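Local coordinates for protein inactive glucansucrase (PDB 5JBD) that is a member of glycoside hydrolase family 70, built round a TIM barrel, and binds a calcium ion, at residues Asn257-Tyr265 with Asp274-Val282; Asn672-Ser682 with Glu729-Ala740. All coordinates share one frame; numbering follows the deposited sequence. Where two conformers were deposited one is given.

Contacts 1 and 2 lie side by side in the TIM-barrel part of the chain, their centres about 16 Å apart. In contact 1 a helix packs on barrel strand 279-282; in contact 2 two helical segments of the outer layer meet. His738, on helix 727-739 of contact 2, joins them by probable hydrogen bonds at both ring nitrogens, with NE2 2.7 Å from Asp278 OD2 and ND1 3.0 Å from Asp274 O. Strand 743-748 lies next to 279-282 in the parallel sheet and follows helix 727-739. The calcium ion is held by Glu237, Asp243, Asn287 and Asn751, none of which belongs to either contact; Asn287 follows strand 279-282 by five residues.

Contact 1: residues Asn257-Tyr265 with Asp274-Val282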
loop_
_atom_site.group_PDB
_atom_site.type_symbol
_atom_site.label_atom_id
_atom_site.label_comp_id
_atom_site.label_asym_id
_atom_site.label_seq_id
_atom_site.Cartn_x
_atom_site.Cartn_y
_atom_site.Cartn_z
ATOM N N ASN A 257 14.043 10.617 -11.441
ATOM C CA ASN A 257 15.243 10.472 -10.600
ATOM C C ASN A 257 15.203 9.194 -9.768
ATOM O O ASN A 257 16.169 8.436 -9.730
ATOM C CB ASN A 257 15.390 11.679 -9.662
ATOM C CG ASN A 257 16.773 11.780 -9.065
ATOM O OD1 ASN A 257 17.689 12.308 -9.698
ATOM N ND2 ASN A 257 16.940 11.273 -7.848
ATOM N N TRP A 258 14.076 8.981 -9.097
ATOM C CA TRP A 258 13.871 7.831 -8.208
ATOM C C TRP A 258 13.906 6.505 -8.972
ATOM O O TRP A 258 14.525 5.528 -8.533
ATOM C CB TRP A 258 12.523 7.977 -7.492
ATOM C CG TRP A 258 12.295 7.084 -6.302
ATOM C CD1 TRP A 258 13.237 6.495 -5.510
ATOM C CD2 TRP A 258 11.027 6.747 -5.727
ATOM N NE1 TRP A 258 12.633 5.795 -4.498
ATOM C CE2 TRP A 258 11.278 5.941 -4.605
ATOM C CE3 TRP A 258 9.707 7.042 -6.062
ATOM C CZ2 TRP A 258 10.252 5.412 -3.816
ATOM C CZ3 TRP A 258 8.688 6.536 -5.271
ATOM C CH2 TRP A 258 8.966 5.734 -4.157
ATOM N N GLU A 259 13.238 6.482 -10.122
ATOM C CA GLU A 259 13.249 5.303 -10.996
ATOM C C GLU A 259 14.656 4.977 -11.485
ATOM O O GLU A 259 15.081 3.820 -11.427
ATOM C CB GLU A 259 12.291 5.516 -12.167
ATOM C CG GLU A 259 10.821 5.538 -11.740
ATOM C CD GLU A 259 9.918 6.330 -12.665
ATOM O OE1 GLU A 259 10.303 6.560 -13.830
ATOM O OE2 GLU A 259 8.824 6.752 -12.216
ATOM N N TYR A 260 15.397 6.013 -11.894
ATOM C CA TYR A 260 16.771 5.841 -12.345
ATOM C C TYR A 260 17.643 5.253 -11.218
ATOM O O TYR A 260 18.464 4.362 -11.457
ATOM C CB TYR A 260 17.354 7.168 -12.873
ATOM C CG TYR A 260 18.791 7.045 -13.331
ATOM C CD1 TYR A 260 19.110 6.503 -14.578
ATOM C CD2 TYR A 260 19.838 7.420 -12.492
ATOM C CE1 TYR A 260 20.430 6.355 -14.979
ATOM C CE2 TYR A 260 21.159 7.288 -12.886
ATOM C CZ TYR A 260 21.452 6.761 -14.117
ATOM O OH TYR A 260 22.774 6.640 -14.479
ATOM N N PHE A 261 17.436 5.737 -9.996
ATOM C CA PHE A 261 18.155 5.244 -8.810
ATOM C C PHE A 261 17.910 3.759 -8.571
ATOM O O PHE A 261 18.847 2.969 -8.435
ATOM C CB PHE A 261 17.715 6.063 -7.588
ATOM C CG PHE A 261 18.277 5.596 -6.270
ATOM C CD1 PHE A 261 19.570 5.930 -5.887
ATOM C CD2 PHE A 261 17.482 4.877 -5.378
ATOM C CE1 PHE A 261 20.077 5.527 -4.653
ATOM C CE2 PHE A 261 17.980 4.481 -4.143
ATOM C CZ PHE A 261 19.284 4.798 -3.784
ATOM N N LEU A 262 16.642 3.376 -8.556
ATOM C CA LEU A 262 16.274 1.978 -8.311
ATOM C C LEU A 262 16.770 1.043 -9.423
ATOM O O LEU A 262 17.229 -0.061 -9.138
ATOM C CB LEU A 262 14.771 1.849 -8.100
ATOM C CG LEU A 262 14.248 2.532 -6.827
ATOM C CD1 LEU A 262 12.744 2.601 -6.874
ATOM C CD2 LEU A 262 14.726 1.831 -5.555
ATOM N N LEU A 263 16.747 1.521 -10.666
ATOM C CA LEU A 263 17.209 0.736 -11.816
ATOM C C LEU A 263 18.730 0.590 -11.884
ATOM O O LEU A 263 19.227 -0.203 -12.693
ATOM C CB LEU A 263 16.686 1.331 -13.139
ATOM C CG LEU A 263 15.174 1.269 -13.413
ATOM C CD1 LEU A 263 14.781 2.251 -14.517
ATOM C CD2 LEU A 263 14.698 -0.134 -13.779
ATOM N N ASN A 264 19.456 1.347 -11.047
ATOM C CA ASN A 264 20.904 1.266 -10.928
ATOM C C ASN A 264 21.377 1.203 -9.455
ATOM O O ASN A 264 22.503 1.604 -9.151
ATOM C CB ASN A 264 21.514 2.491 -11.627
ATOM C CG ASN A 264 21.288 2.464 -13.119
ATOM O OD1 ASN A 264 21.982 1.764 -13.837
ATOM N ND2 ASN A 264 20.296 3.193 -13.582
ATOM N N TYR A 265 20.531 0.663 -8.573
ATOM C CA TYR A 265 20.721 0.760 -7.108
ATOM C C TYR A 265 22.128 0.400 -6.606
ATOM O O TYR A 265 22.810 1.229 -5.970
ATOM C CB TYR A 265 19.654 -0.062 -6.364
ATOM C CG TYR A 265 19.823 -0.026 -4.861
ATOM C CD1 TYR A 265 19.538 1.132 -4.143
ATOM C CD2 TYR A 265 20.306 -1.127 -4.164
ATOM C CE1 TYR A 265 19.721 1.196 -2.772
ATOM C CE2 TYR A 265 20.463 -1.087 -2.781
ATOM C CZ TYR A 265 20.164 0.080 -2.096
ATOM O OH TYR A 265 20.357 0.162 -0.741
ATOM N N ASP A 274 26.030 -5.648 -9.568
ATOM C CA ASP A 274 24.933 -6.274 -10.301
ATOM C C ASP A 274 23.597 -6.225 -9.521
ATOM O O ASP A 274 22.617 -6.827 -9.945
ATOM C CB ASP A 274 25.306 -7.721 -10.655
ATOM C CG ASP A 274 24.332 -8.358 -11.645
ATOM O OD1 ASP A 274 24.023 -7.730 -12.673
ATOM O OD2 ASP A 274 23.844 -9.478 -11.394
ATOM N N GLY A 275 23.555 -5.478 -8.418
ATOM C CA GLY A 275 22.391 -5.412 -7.547
ATOM C C GLY A 275 21.453 -4.283 -7.923
ATOM O O GLY A 275 21.180 -3.404 -7.113
ATOM N N ASN A 276 20.933 -4.352 -9.145
ATOM C CA ASN A 276 20.113 -3.311 -9.729
ATOM C C ASN A 276 18.756 -3.895 -10.127
ATOM O O ASN A 276 18.705 -4.977 -10.713
ATOM C CB ASN A 276 20.842 -2.786 -10.982
ATOM C CG ASN A 276 22.331 -2.454 -10.727
ATOM O OD1 ASN A 276 22.673 -1.583 -9.929
ATOM N ND2 ASN A 276 23.217 -3.160 -11.422
ATOM N N PHE A 277 17.663 -3.197 -9.808
ATOM C CA PHE A 277 16.343 -3.633 -10.231
ATOM C C PHE A 277 16.210 -3.524 -11.768
ATOM O O PHE A 277 16.819 -2.642 -12.390
ATOM C CB PHE A 277 15.249 -2.839 -9.519
ATOM C CG PHE A 277 15.130 -3.154 -8.050
ATOM C CD1 PHE A 277 14.603 -4.372 -7.626
ATOM C CD2 PHE A 277 15.535 -2.242 -7.085
ATOM C CE1 PHE A 277 14.495 -4.669 -6.267
ATOM C CE2 PHE A 277 15.427 -2.532 -5.730
ATOM C CZ PHE A 277 14.904 -3.747 -5.318
ATOM N N ASP A 278 15.433 -4.441 -12.345
ATOM C CA ASP A 278 15.200 -4.552 -13.783
ATOM C C ASP A 278 13.911 -3.869 -14.232
ATOM O O ASP A 278 13.764 -3.516 -15.411
ATOM C CB ASP A 278 15.142 -6.023 -14.174
ATOM C CG ASP A 278 16.425 -6.751 -13.845
ATOM O OD1 ASP A 278 17.450 -6.481 -14.516
ATOM O OD2 ASP A 278 16.423 -7.560 -12.880
ATOM N N GLY A 279 12.974 -3.704 -13.310
ATOM C CA GLY A 279 11.693 -3.100 -13.619
ATOM C C GLY A 279 10.890 -2.860 -12.366
ATOM O O GLY A 279 11.428 -2.992 -11.258
ATOM N N PHE A 280 9.617 -2.505 -12.538
ATOM C CA PHE A 280 8.765 -2.109 -11.416
ATOM C C PHE A 280 7.421 -2.806 -11.329
ATOM O O PHE A 280 6.780 -3.116 -12.347
ATOM C CB PHE A 280 8.509 -0.606 -11.471
ATOM C CG PHE A 280 9.761 0.209 -11.441
ATOM C CD1 PHE A 280 10.534 0.264 -10.278
ATOM C CD2 PHE A 280 10.188 0.912 -12.562
ATOM C CE1 PHE A 280 11.698 1.012 -10.236
ATOM C CE2 PHE A 280 11.357 1.665 -12.518
ATOM C CZ PHE A 280 12.110 1.717 -11.361
ATOM N N ARG A 281 7.002 -3.048 -10.089
ATOM C CA ARG A 281 5.613 -3.271 -9.756
ATOM C C ARG A 281 5.105 -1.917 -9.283
ATOM O O ARG A 281 5.617 -1.380 -8.304
ATOM C CB ARG A 281 5.491 -4.362 -8.683
ATOM C CG ARG A 281 4.079 -4.722 -8.267
ATOM C CD ARG A 281 3.531 -3.791 -7.197
ATOM N NE ARG A 281 2.299 -4.277 -6.571
ATOM C CZ ARG A 281 1.639 -3.629 -5.607
ATOM N NH1 ARG A 281 2.079 -2.464 -5.151
ATOM N NH2 ARG A 281 0.549 -4.162 -5.075
ATOM N N VAL A 282 4.116 -1.349 -9.973
ATOM C CA VAL A 282 3.706 0.029 -9.718
ATOM C C VAL A 282 2.517 0.084 -8.754
ATOM O O VAL A 282 1.375 -0.240 -9.122
ATOM C CB VAL A 282 3.404 0.783 -11.024
ATOM C CG1 VAL A 282 3.069 2.238 -10.729
ATOM C CG2 VAL A 282 4.596 0.688 -11.975
#
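Leu262 O, near the C-terminal end of helix 249-263, is the polar atom on which the segments 257-265 and 274-282 converge. Phe277 N donates to it at 3.2 Å with an N-H...O angle of 145°, and Tyr265 N makes a weak bond to the same Leu262 O at 3.4 Å. The ring of Phe277 adds an edge contact, its CD2 standing 3.4 Å from Leu262 O. One step along the helix, Leu263 CA makes a C-H...O contact to Phe277 O at 3.4 Å, consistent with the close backbones here, Leu263 CA and Phe277 CA being 4.7 Å apart.

The apolar half of the contact centres on Phe280, whose CB is directed toward the helix. Two contacts lie at the edge of its ring: CZ is 3.6 Å from Glu259 O, close to the ring plane, and CE1 is 3.8 Å from Leu262 CB. The Leu263 side chain crosses that of Phe280 at about a right angle, its CG meeting the ring obliquely, 3.7 Å from Phe280 CZ. With chi1 at -67°, the branch of Leu263 lies beside its own backbone N, and this brings CG and CD1 against CZ and CE2 of Phe280 while CD2 reaches back over the Asp278-Gly279 backbone. The aliphatic CB and CG of Glu259 complete the wall round CZ and CE2.

This is the helix-on-strand packing of a TIM barrel. The helix and strand directions differ by 126°, so they run more nearly antiparallel than parallel. Next to Phe280, Arg281 instead forms salt bridges with Asp283 and Asp747. Helix 291-304 also touches Glu259 and Leu263. Chemically, Leu262 O near the helix end takes a weak bond from Tyr265 and one from Phe277, in the loop just before strand 279-282, while Phe280 packs alongside.

Contact 2: residues Asn672-Ser682 with Glu729-Ala740; sequences NVIAKNASLFS and ELANTIAALHKA
In the outer helical layer of the TIM barrel, helices 670-676 and 678-683, separated at Asn677, pack beside helix 727-739, and they lead into the adjacent parallel strands 688-691 and 743-748. The piece 672-676 runs at only 20° to 729-739, and 678-682 at 43°. Asn672 ND2 donates to Glu729 OE2 at 2.9 Å with an N-H...O angle of 160°, coming from above the carboxylate plane, with amide and carboxylate nearly perpendicular. The same ND2 also bonds Val666 O, and Glu729 OE1 is held by His669 and Ser726. Water 1 bridges Asn672 OD1 and Glu729 O.

Further along, Ile674 CG2 and Thr733 CG2 meet at 3.5 Å, a tight methyl pair; each methyl lies anti to its own backbone N. Alanines follow, with Ala675 CB 4.1 Å from Ala736 CB. Ala740 CB is 3.7 Å from Ala678 O. Leu737 CD2 approaches Phe681 CD2 obliquely at 3.9 Å. At the far end water 2 joins Ser682 OG to Ala740 O. The small alanines are consistent with the close axes, 8.6 Å apart for 672-676 and 729-739, while polar groups and waters bind the two ends.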
loop_
_atom_site.group_PDB
_atom_site.type_symbol
_atom_site.label_atom_id
_atom_site.label_comp_id
_atom_site.label_asym_id
_atom_site.label_seq_id
_atom_site.Cartn_x
_atom_site.Cartn_y
_atom_site.Cartn_z
ATOM N N ASN A 672 18.711 -12.299 3.058
ATOM C CA ASN A 672 19.693 -13.383 3.147
ATOM C C ASN A 672 19.099 -14.751 2.836
ATOM O O ASN A 672 19.727 -15.567 2.151
ATOM C CB ASN A 672 20.389 -13.363 4.516
ATOM C CG ASN A 672 21.189 -12.078 4.734
ATOM O OD1 ASN A 672 21.636 -11.444 3.767
ATOM N ND2 ASN A 672 21.338 -11.669 5.980
ATOM N N VAL A 673 17.893 -14.993 3.337
ATOM C CA VAL A 673 17.180 -16.243 3.043
ATOM C C VAL A 673 16.909 -16.354 1.536
ATOM O O VAL A 673 17.136 -17.413 0.944
ATOM C CB VAL A 673 15.871 -16.369 3.868
ATOM C CG1 VAL A 673 15.129 -17.654 3.512
ATOM C CG2 VAL A 673 16.182 -16.308 5.360
ATOM N N ILE A 674 16.479 -15.259 0.907
ATOM C CA ILE A 674 16.206 -15.250 -0.550
ATOM C C ILE A 674 17.474 -15.588 -1.355
ATOM O O ILE A 674 17.440 -16.455 -2.238
ATOM C CB ILE A 674 15.568 -13.914 -1.012
ATOM C CG1 ILE A 674 14.157 -13.766 -0.440
ATOM C CG2 ILE A 674 15.513 -13.810 -2.537
ATOM C CD1 ILE A 674 13.613 -12.351 -0.399
ATOM N N ALA A 675 18.580 -14.913 -1.036
ATOM C CA ALA A 675 19.879 -15.160 -1.692
ATOM C C ALA A 675 20.298 -16.622 -1.599
ATOM O O ALA A 675 20.660 -17.235 -2.605
ATOM C CB ALA A 675 20.958 -14.279 -1.078
ATOM N N LYS A 676 20.207 -17.181 -0.390
ATOM C CA LYS A 676 20.551 -18.588 -0.159
ATOM C C LYS A 676 19.687 -19.553 -1.007
ATOM O O LYS A 676 20.168 -20.599 -1.450
ATOM C CB LYS A 676 20.410 -18.909 1.332
ATOM C CG LYS A 676 20.967 -20.254 1.762
ATOM C CD LYS A 676 20.733 -20.478 3.256
ATOM C CE LYS A 676 20.758 -21.951 3.645
ATOM N NZ LYS A 676 22.116 -22.398 4.061
ATOM N N ASN A 677 18.433 -19.177 -1.249
ATOM C CA ASN A 677 17.465 -20.013 -1.985
ATOM C C ASN A 677 17.276 -19.645 -3.465
ATOM O O ASN A 677 16.330 -20.090 -4.104
ATOM C CB ASN A 677 16.117 -19.965 -1.254
ATOM C CG ASN A 677 16.134 -20.764 0.029
ATOM O OD1 ASN A 677 15.992 -21.977 -0.008
ATOM N ND2 ASN A 677 16.311 -20.093 1.163
ATOM N N ALA A 678 18.192 -18.868 -4.030
ATOM C CA ALA A 678 18.017 -18.347 -5.387
ATOM C C ALA A 678 17.750 -19.447 -6.418
ATOM O O ALA A 678 16.905 -19.281 -7.310
ATOM C CB ALA A 678 19.233 -17.519 -5.796
ATOM N N SER A 679 18.459 -20.569 -6.290
ATOM C CA SER A 679 18.311 -21.694 -7.230
ATOM C C SER A 679 16.932 -22.352 -7.152
ATOM O O SER A 679 16.422 -22.814 -8.168
ATOM C CB SER A 679 19.386 -22.771 -6.997
ATOM O OG SER A 679 20.666 -22.305 -7.375
ATOM N N LEU A 680 16.348 -22.391 -5.952
ATOM C CA LEU A 680 14.979 -22.886 -5.770
ATOM C C LEU A 680 13.988 -22.107 -6.634
ATOM O O LEU A 680 13.173 -22.707 -7.338
ATOM C CB LEU A 680 14.546 -22.827 -4.292
ATOM C CG LEU A 680 13.100 -23.270 -3.983
ATOM C CD1 LEU A 680 12.823 -24.690 -4.492
ATOM C CD2 LEU A 680 12.821 -23.164 -2.496
ATOM N N PHE A 681 14.072 -20.774 -6.614
ATOM C CA PHE A 681 13.098 -19.955 -7.369
ATOM C C PHE A 681 13.196 -20.235 -8.876
ATOM O O PHE A 681 12.177 -20.324 -9.578
ATOM C CB PHE A 681 13.272 -18.460 -7.068
ATOM C CG PHE A 681 13.181 -18.117 -5.600
ATOM C CD1 PHE A 681 12.015 -18.354 -4.890
ATOM C CD2 PHE A 681 14.260 -17.562 -4.932
ATOM C CE1 PHE A 681 11.927 -18.053 -3.538
ATOM C CE2 PHE A 681 14.181 -17.245 -3.581
ATOM C CZ PHE A 681 13.007 -17.496 -2.880
ATOM N N SER A 682 14.435 -20.363 -9.363
ATOM C CA SER A 682 14.700 -20.802 -10.738
ATOM C C SER A 682 14.113 -22.193 -11.029
ATOM O O SER A 682 13.447 -22.389 -12.052
ATOM C CB SER A 682 16.207 -20.835 -11.005
ATOM O OG SER A 682 16.455 -21.240 -12.338
ATOM N N GLU A 729 22.708 -6.017 1.774
ATOM C CA GLU A 729 22.103 -7.348 1.630
ATOM C C GLU A 729 21.170 -7.409 0.402
ATOM O O GLU A 729 21.270 -8.331 -0.406
ATOM C CB GLU A 729 21.367 -7.731 2.911
ATOM C CG GLU A 729 22.293 -8.169 4.044
ATOM C CD GLU A 729 21.604 -8.287 5.389
ATOM O OE1 GLU A 729 20.460 -7.782 5.543
ATOM O OE2 GLU A 729 22.218 -8.878 6.315
ATOM N N LEU A 730 20.311 -6.399 0.254
ATOM C CA LEU A 730 19.426 -6.285 -0.911
ATOM C C LEU A 730 20.202 -6.386 -2.235
ATOM O O LEU A 730 19.842 -7.173 -3.120
ATOM C CB LEU A 730 18.630 -4.975 -0.875
ATOM C CG LEU A 730 17.756 -4.645 -2.103
ATOM C CD1 LEU A 730 16.776 -5.766 -2.410
ATOM C CD2 LEU A 730 16.997 -3.352 -1.887
ATOM N N ALA A 731 21.273 -5.609 -2.362
ATOM C CA ALA A 731 22.070 -5.635 -3.594
ATOM C C ALA A 731 22.692 -7.005 -3.877
ATOM O O ALA A 731 22.711 -7.453 -5.031
ATOM C CB ALA A 731 23.150 -4.564 -3.562
ATOM N N ASN A 732 23.208 -7.666 -2.835
ATOM C CA ASN A 732 23.729 -9.031 -2.981
ATOM C C ASN A 732 22.622 -10.024 -3.329
ATOM O O ASN A 732 22.844 -10.931 -4.123
ATOM C CB ASN A 732 24.454 -9.491 -1.711
ATOM C CG ASN A 732 25.850 -8.907 -1.592
ATOM O OD1 ASN A 732 26.555 -8.670 -2.593
ATOM N ND2 ASN A 732 26.262 -8.674 -0.370
ATOM N N THR A 733 21.431 -9.827 -2.757
ATOM C CA THR A 733 20.276 -10.676 -3.061
ATOM C C THR A 733 19.836 -10.535 -4.520
ATOM O O THR A 733 19.593 -11.537 -5.196
ATOM C CB THR A 733 19.105 -10.377 -2.100
ATOM O OG1 THR A 733 19.555 -10.573 -0.753
ATOM C CG2 THR A 733 17.911 -11.286 -2.374
ATOM N N ILE A 734 19.775 -9.295 -5.012
ATOM C CA ILE A 734 19.427 -9.057 -6.421
ATOM C C ILE A 734 20.436 -9.756 -7.341
ATOM O O ILE A 734 20.046 -10.403 -8.325
ATOM C CB ILE A 734 19.316 -7.554 -6.740
ATOM C CG1 ILE A 734 18.115 -6.962 -6.004
ATOM C CG2 ILE A 734 19.163 -7.327 -8.247
ATOM C CD1 ILE A 734 18.095 -5.458 -5.948
ATOM N N ALA A 735 21.720 -9.639 -7.009
ATOM C CA ALA A 735 22.794 -10.278 -7.796
ATOM C C ALA A 735 22.670 -11.799 -7.800
ATOM O O ALA A 735 22.862 -12.438 -8.839
ATOM C CB ALA A 735 24.157 -9.867 -7.278
ATOM N N ALA A 736 22.343 -12.367 -6.636
ATOM C CA ALA A 736 22.121 -13.814 -6.522
ATOM C C ALA A 736 20.942 -14.288 -7.383
ATOM O O ALA A 736 21.041 -15.309 -8.058
ATOM C CB ALA A 736 21.916 -14.214 -5.065
ATOM N N LEU A 737 19.848 -13.534 -7.386
ATOM C CA LEU A 737 18.709 -13.851 -8.250
ATOM C C LEU A 737 19.088 -13.722 -9.730
ATOM O O LEU A 737 18.725 -14.570 -10.540
ATOM C CB LEU A 737 17.511 -12.959 -7.920
ATOM C CG LEU A 737 16.911 -13.196 -6.523
ATOM C CD1 LEU A 737 15.967 -12.077 -6.142
ATOM C CD2 LEU A 737 16.194 -14.540 -6.448
ATOM N N HIS A 738 19.831 -12.661 -10.072
ATOM C CA HIS A 738 20.348 -12.499 -11.430
ATOM C C HIS A 738 21.225 -13.679 -11.843
ATOM O O HIS A 738 21.085 -14.184 -12.949
ATOM C CB HIS A 738 21.161 -11.205 -11.573
ATOM C CG HIS A 738 20.328 -9.970 -11.690
ATOM N ND1 HIS A 738 20.831 -8.721 -11.408
ATOM C CD2 HIS A 738 19.042 -9.781 -12.080
ATOM C CE1 HIS A 738 19.889 -7.819 -11.598
ATOM N NE2 HIS A 738 18.790 -8.436 -11.996
ATOM N N LYS A 739 22.097 -14.127 -10.938
ATOM C CA LYS A 739 22.979 -15.285 -11.191
ATOM C C LYS A 739 22.167 -16.563 -11.515
ATOM O O LYS A 739 22.522 -17.349 -12.416
ATOM C CB LYS A 739 23.897 -15.499 -9.974
ATOM C CG LYS A 739 25.122 -16.390 -10.189
ATOM C CD LYS A 739 26.074 -16.279 -8.986
ATOM C CE LYS A 739 27.490 -16.795 -9.242
ATOM N NZ LYS A 739 27.552 -17.957 -10.182
ATOM N N ALA A 740 21.044 -16.727 -10.820
ATOM C CA ALA A 740 20.119 -17.839 -11.064
ATOM C C ALA A 740 19.254 -17.697 -12.330
ATOM O O ALA A 740 18.517 -18.617 -12.668
ATOM C CB ALA A 740 19.235 -18.030 -9.844
HETATM O O HOH W 1 21.787 -10.785 1.089
HETATM O O HOH W 2 16.377 -19.400 -14.194
#